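Local coordinates for aspartokinase (Synechocystis, PDB 3L76), which binds lysine and threonine at its ACT domains and probably catalyses the ATP-dependent phosphorylation of the beta-carboxyl group of aspartate, the first step towards both amino acids, at residues G154-A159 with C171-D176; L162-K167 with R222-P227. All coordinates share one frame; numbering follows the deposited sequence.

Interaction 1 (G154-A159 with C171-D176); sequences GSDTSA and CEIYTD
Asp156 meets Ile173 and Ala159 meets Cys171 where helix 154-166 packs, in the amino acid kinase domain, on strand 170-175 of the mixed core sheet, which runs parallel to strands 3-8 and 228-232. The contact buries 143 Å² without a hydrogen bond between the segments. Asp156 and Ile173 cross at about a right angle. The carboxylate atom OD1 of Asp156 lies 3.9 Å from CG2 of Ile173 and 4.1 Å from its CD1, so one oxygen rests against two methyl groups. Ile173 presents both: its first torsion sets CG2 anti to the backbone N and CG1 beside that N, and its second (chi2 -73°) places CD1. Asp156 CG is anti to its own carbonyl carbon (chi1 -64°), which carries the carboxylate out to the strand although CB leaves the backbone at a slant. The polar character of this buried group is met outside the segments: OD2 is hydrogen-bonded to His214, and OD1 forms a weak, long ion pair with Lys7 of strand 3-8. One turn on, Ala159 CB lies 4.2 Å from SG of Cys171. Within the helix, Gly154 O accepts from both N and OG of Ser158, on opposite faces of its carbonyl plane; OG, at 2.8 Å from Gly154 O, sits 41° above that plane.

Interaction 2 (L162-K167 with R222-P227); sequences LAAALK and RNYGIP
Apolar contacts carry the meeting of Ala163 and Ala164, near the end of helix 154-166, with Tyr224 and Ile226, at the end of helix 215-224 and the turn beyond it. Ile226 reaches across with two branches: CG2 touches CB of Ala163 at 3.9 Å, while CD1 lies 3.7 Å from CA of Ala164, resting on the helix backbone itself. The branches spread to neighbouring alanines because CG2 is anti to the backbone N and CG1 is turned beside it (chi1 -48°), with chi2 (-72°) then placing CD1. Ala164 CB also lies 4.1 Å from CB of Tyr224 and approaches the root of the tyrosine ring obliquely. Leu252 packs on the same tyrosine from outside the segments.

Backbone bonds finish both helices. Each ends in a Schellman motif, with Lys167 and Gly225 taking positive phi; Lys167 N bonds to Ala164 O at 3.2 Å, and the matching bond from Gly225 N to Arg222 O is weak.

The side chains of Arg222 and Asn223 bond to each other and to residues outside both segments. Arg222 grips Asn223 OD1 side-on through NE (3.1 Å) and NH2 (3.0 Å), both from the same face of the amide plane. Salt bridges to Asp200 and Asp262 also hold the guanidinium, and Asp262 accepts from Asn223 ND2. The segments themselves meet through van der Waals contact without directional bonds, leaving polar bonding to the helix ends.

In the fold
From the N terminus, helix 154-166 supplies the first segment of both contacts, its opening turns to interaction 1 and its last turn to interaction 2. Interaction 1 closes a short loop as the chain turns back into strand 170-175; interaction 2 closes a longer one when helix 215-224 ends at the same helix. The segments alternate along the chain, so the two closures cross. Their centres lie about 13 Å apart, joined at Cys171: its N is probably hydrogen-bonded to Pro227 O, and its CB packs on Ala163 and Ile226. Interaction 1 sets helix 154-166 on the core sheet, and interaction 2 sets the end of helix 215-224 against that helix, all within the kinase domain.

Interaction 1 (G154-A159 with C171-D176)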
loop_
_atom_site.group_PDB
_atom_site.type_symbol
_atom_site.label_atom_id
_atom_site.label_comp_id
_atom_site.label_asym_id
_atom_site.label_seq_id
_atom_site.Cartn_x
_atom_site.Cartn_y
_atom_site.Cartn_z
ATOM N N GLY A 154 -4.487 11.898 11.429
ATOM C CA GLY A 154 -5.351 12.011 10.271
ATOM C C GLY A 154 -6.655 11.252 10.405
ATOM O O GLY A 154 -7.673 11.665 9.856
ATOM N N SER A 155 -6.624 10.140 11.135
ATOM C CA SER A 155 -7.793 9.276 11.256
ATOM C C SER A 155 -8.955 10.005 11.923
ATOM O O SER A 155 -10.073 10.001 11.384
ATOM C CB SER A 155 -7.443 7.994 12.014
ATOM O OG SER A 155 -6.251 7.416 11.505
ATOM N N ASP A 156 -8.677 10.626 13.078
ATOM C CA ASP A 156 -9.639 11.457 13.817
ATOM C C ASP A 156 -10.180 12.604 12.966
ATOM O O ASP A 156 -11.392 12.871 12.926
ATOM C CB ASP A 156 -8.973 12.075 15.048
ATOM C CG ASP A 156 -8.527 11.050 16.043
ATOM O OD1 ASP A 156 -9.078 9.934 16.034
ATOM O OD2 ASP A 156 -7.621 11.363 16.839
ATOM N N THR A 157 -9.266 13.301 12.305
ATOM C CA THR A 157 -9.638 14.460 11.507
ATOM C C THR A 157 -10.472 14.064 10.304
ATOM O O THR A 157 -11.435 14.752 9.970
ATOM C CB THR A 157 -8.403 15.244 11.028
ATOM O OG1 THR A 157 -7.874 16.031 12.112
ATOM C CG2 THR A 157 -8.774 16.143 9.844
ATOM N N SER A 158 -10.102 12.960 9.652
ATOM C CA SER A 158 -10.861 12.468 8.507
ATOM C C SER A 158 -12.281 12.194 8.949
ATOM O O SER A 158 -13.231 12.600 8.296
ATOM C CB SER A 158 -10.243 11.195 7.923
ATOM O OG SER A 158 -8.963 11.448 7.370
ATOM N N ALA A 159 -12.416 11.512 10.080
ATOM C CA ALA A 159 -13.727 11.110 10.572
ATOM C C ALA A 159 -14.639 12.307 10.786
ATOM O O ALA A 159 -15.775 12.336 10.309
ATOM C CB ALA A 159 -13.592 10.317 11.850
ATOM N N CYS A 171 -20.637 11.658 15.668
ATOM C CA CYS A 171 -19.403 11.001 15.284
ATOM C C CYS A 171 -18.779 10.363 16.517
ATOM O O CYS A 171 -18.583 11.026 17.529
ATOM C CB CYS A 171 -18.444 12.021 14.660
ATOM S SG CYS A 171 -16.785 11.415 14.379
ATOM N N GLU A 172 -18.472 9.072 16.427
ATOM C CA GLU A 172 -17.949 8.324 17.567
ATOM C C GLU A 172 -16.517 7.878 17.334
ATOM O O GLU A 172 -16.224 7.282 16.301
ATOM C CB GLU A 172 -18.819 7.102 17.822
ATOM C CG GLU A 172 -20.309 7.393 17.832
ATOM C CD GLU A 172 -21.145 6.164 18.151
ATOM O OE1 GLU A 172 -21.165 5.729 19.316
ATOM O OE2 GLU A 172 -21.798 5.636 17.236
ATOM N N ILE A 173 -15.631 8.173 18.286
ATOM C CA ILE A 173 -14.232 7.750 18.204
ATOM C C ILE A 173 -13.993 6.590 19.152
ATOM O O ILE A 173 -14.055 6.759 20.369
ATOM C CB ILE A 173 -13.256 8.871 18.597
ATOM C CG1 ILE A 173 -13.576 10.164 17.844
ATOM C CG2 ILE A 173 -11.819 8.426 18.348
ATOM C CD1 ILE A 173 -13.196 10.142 16.391
ATOM N N TYR A 174 -13.707 5.417 18.596
ATOM C CA TYR A 174 -13.498 4.223 19.408
ATOM C C TYR A 174 -12.026 3.964 19.669
ATOM O O TYR A 174 -11.181 4.151 18.792
ATOM C CB TYR A 174 -14.163 2.999 18.767
ATOM C CG TYR A 174 -15.667 3.069 18.803
ATOM C CD1 TYR A 174 -16.375 3.698 17.789
ATOM C CD2 TYR A 174 -16.381 2.532 19.864
ATOM C CE1 TYR A 174 -17.755 3.769 17.815
ATOM C CE2 TYR A 174 -17.768 2.601 19.903
ATOM C CZ TYR A 174 -18.446 3.218 18.870
ATOM O OH TYR A 174 -19.814 3.303 18.893
ATOM N N THR A 175 -11.733 3.529 20.889
ATOM C CA THR A 175 -10.360 3.397 21.342
ATOM C C THR A 175 -10.279 2.467 22.546
ATOM O O THR A 175 -11.305 1.996 23.036
ATOM C CB THR A 175 -9.783 4.770 21.711
ATOM O OG1 THR A 175 -8.483 4.599 22.282
ATOM C CG2 THR A 175 -10.697 5.483 22.706
ATOM N N ASP A 176 -9.061 2.189 23.005
ATOM C CA ASP A 176 -8.853 1.348 24.185
ATOM C C ASP A 176 -8.845 2.171 25.465
ATOM O O ASP A 176 -7.899 2.120 26.236
ATOM C CB ASP A 176 -7.570 0.515 24.063
ATOM C CG ASP A 176 -6.348 1.345 23.682
ATOM O OD1 ASP A 176 -6.496 2.501 23.236
ATOM O OD2 ASP A 176 -5.223 0.825 23.819
#

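Interaction 2 (L162-K167 with R222-P227)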
loop_
_atom_site.group_PDB
_atom_site.type_symbol
_atom_site.label_atom_id
_atom_site.label_comp_id
_atom_site.label_asym_id
_atom_site.label_seq_id
_atom_site.Cartn_x
_atom_site.Cartn_y
_atom_site.Cartn_z
ATOM N N LEU A 162 -15.601 14.086 7.645
ATOM C CA LEU A 162 -16.568 13.291 6.904
ATOM C C LEU A 162 -17.952 13.502 7.464
ATOM O O LEU A 162 -18.889 13.748 6.716
ATOM C CB LEU A 162 -16.207 11.803 6.949
ATOM C CG LEU A 162 -15.262 11.335 5.852
ATOM C CD1 LEU A 162 -14.792 9.936 6.139
ATOM C CD2 LEU A 162 -15.956 11.413 4.509
ATOM N N ALA A 163 -18.075 13.393 8.785
ATOM C CA ALA A 163 -19.347 13.636 9.457
ATOM C C ALA A 163 -19.869 15.028 9.109
ATOM O O ALA A 163 -21.066 15.208 8.900
ATOM C CB ALA A 163 -19.213 13.463 10.971
ATOM N N ALA A 164 -18.969 16.008 9.032
ATOM C CA ALA A 164 -19.375 17.358 8.646
ATOM C C ALA A 164 -19.959 17.365 7.230
ATOM O O ALA A 164 -21.065 17.852 7.017
ATOM C CB ALA A 164 -18.210 18.373 8.775
ATOM N N ALA A 165 -19.220 16.813 6.275
ATOM C CA ALA A 165 -19.628 16.825 4.866
ATOM C C ALA A 165 -20.938 16.060 4.567
ATOM O O ALA A 165 -21.674 16.399 3.634
ATOM C CB ALA A 165 -18.497 16.302 3.997
ATOM N N LEU A 166 -21.224 15.041 5.371
ATOM C CA LEU A 166 -22.389 14.200 5.163
ATOM C C LEU A 166 -23.569 14.615 6.032
ATOM O O LEU A 166 -24.631 14.001 5.977
ATOM C CB LEU A 166 -22.031 12.747 5.473
ATOM C CG LEU A 166 -20.851 12.187 4.689
ATOM C CD1 LEU A 166 -20.501 10.796 5.162
ATOM C CD2 LEU A 166 -21.162 12.194 3.214
ATOM N N LYS A 167 -23.383 15.651 6.837
ATOM C CA LYS A 167 -24.396 16.042 7.803
ATOM C C LYS A 167 -24.740 14.877 8.724
ATOM O O LYS A 167 -25.911 14.581 8.929
ATOM C CB LYS A 167 -25.670 16.536 7.112
ATOM C CG LYS A 167 -25.471 17.682 6.123
ATOM C CD LYS A 167 -24.970 18.943 6.806
ATOM C CE LYS A 167 -24.714 20.056 5.800
ATOM N NZ LYS A 167 -24.227 21.294 6.469
ATOM N N ARG A 222 -16.222 21.272 16.815
ATOM C CA ARG A 222 -16.803 22.473 17.400
ATOM C C ARG A 222 -17.272 23.413 16.300
ATOM O O ARG A 222 -18.374 23.961 16.371
ATOM C CB ARG A 222 -15.813 23.226 18.306
ATOM C CG ARG A 222 -16.427 24.474 18.979
ATOM C CD ARG A 222 -15.378 25.482 19.478
ATOM N NE ARG A 222 -14.656 26.106 18.377
ATOM C CZ ARG A 222 -13.363 26.417 18.412
ATOM N NH1 ARG A 222 -12.642 26.147 19.492
ATOM N NH2 ARG A 222 -12.783 26.977 17.360
ATOM N N ASN A 223 -16.434 23.608 15.287
ATOM C CA ASN A 223 -16.747 24.587 14.253
ATOM C C ASN A 223 -17.907 24.206 13.327
ATOM O O ASN A 223 -18.521 25.083 12.731
ATOM C CB ASN A 223 -15.514 24.933 13.428
ATOM C CG ASN A 223 -14.512 25.808 14.178
ATOM O OD1 ASN A 223 -14.786 26.354 15.257
ATOM N ND2 ASN A 223 -13.340 25.951 13.594
ATOM N N TYR A 224 -18.199 22.911 13.206
ATOM C CA TYR A 224 -19.308 22.460 12.364
ATOM C C TYR A 224 -20.422 21.818 13.178
ATOM O O TYR A 224 -21.319 21.188 12.637
ATOM C CB TYR A 224 -18.813 21.541 11.242
ATOM C CG TYR A 224 -17.889 22.256 10.283
ATOM C CD1 TYR A 224 -18.375 22.859 9.129
ATOM C CD2 TYR A 224 -16.541 22.359 10.549
ATOM C CE1 TYR A 224 -17.527 23.527 8.265
ATOM C CE2 TYR A 224 -15.692 23.029 9.701
ATOM C CZ TYR A 224 -16.184 23.611 8.567
ATOM O OH TYR A 224 -15.320 24.268 7.725
ATOM N N GLY A 225 -20.360 21.998 14.491
ATOM C CA GLY A 225 -21.420 21.549 15.371
ATOM C C GLY A 225 -21.624 20.056 15.315
ATOM O O GLY A 225 -22.749 19.575 15.349
ATOM N N ILE A 226 -20.529 19.315 15.235
ATOM C CA ILE A 226 -20.614 17.866 15.170
ATOM C C ILE A 226 -20.474 17.238 16.555
ATOM O O ILE A 226 -19.412 17.303 17.174
ATOM C CB ILE A 226 -19.552 17.272 14.223
ATOM C CG1 ILE A 226 -19.533 18.024 12.890
ATOM C CG2 ILE A 226 -19.810 15.783 14.003
ATOM C CD1 ILE A 226 -20.735 17.750 12.032
ATOM N N PRO A 227 -21.545 16.601 17.034
ATOM C CA PRO A 227 -21.454 15.893 18.312
ATOM C C PRO A 227 -20.390 14.806 18.233
ATOM O O PRO A 227 -20.310 14.108 17.219
ATOM C CB PRO A 227 -22.837 15.246 18.452
ATOM C CG PRO A 227 -23.719 15.926 17.432
ATOM C CD PRO A 227 -22.811 16.336 16.329
#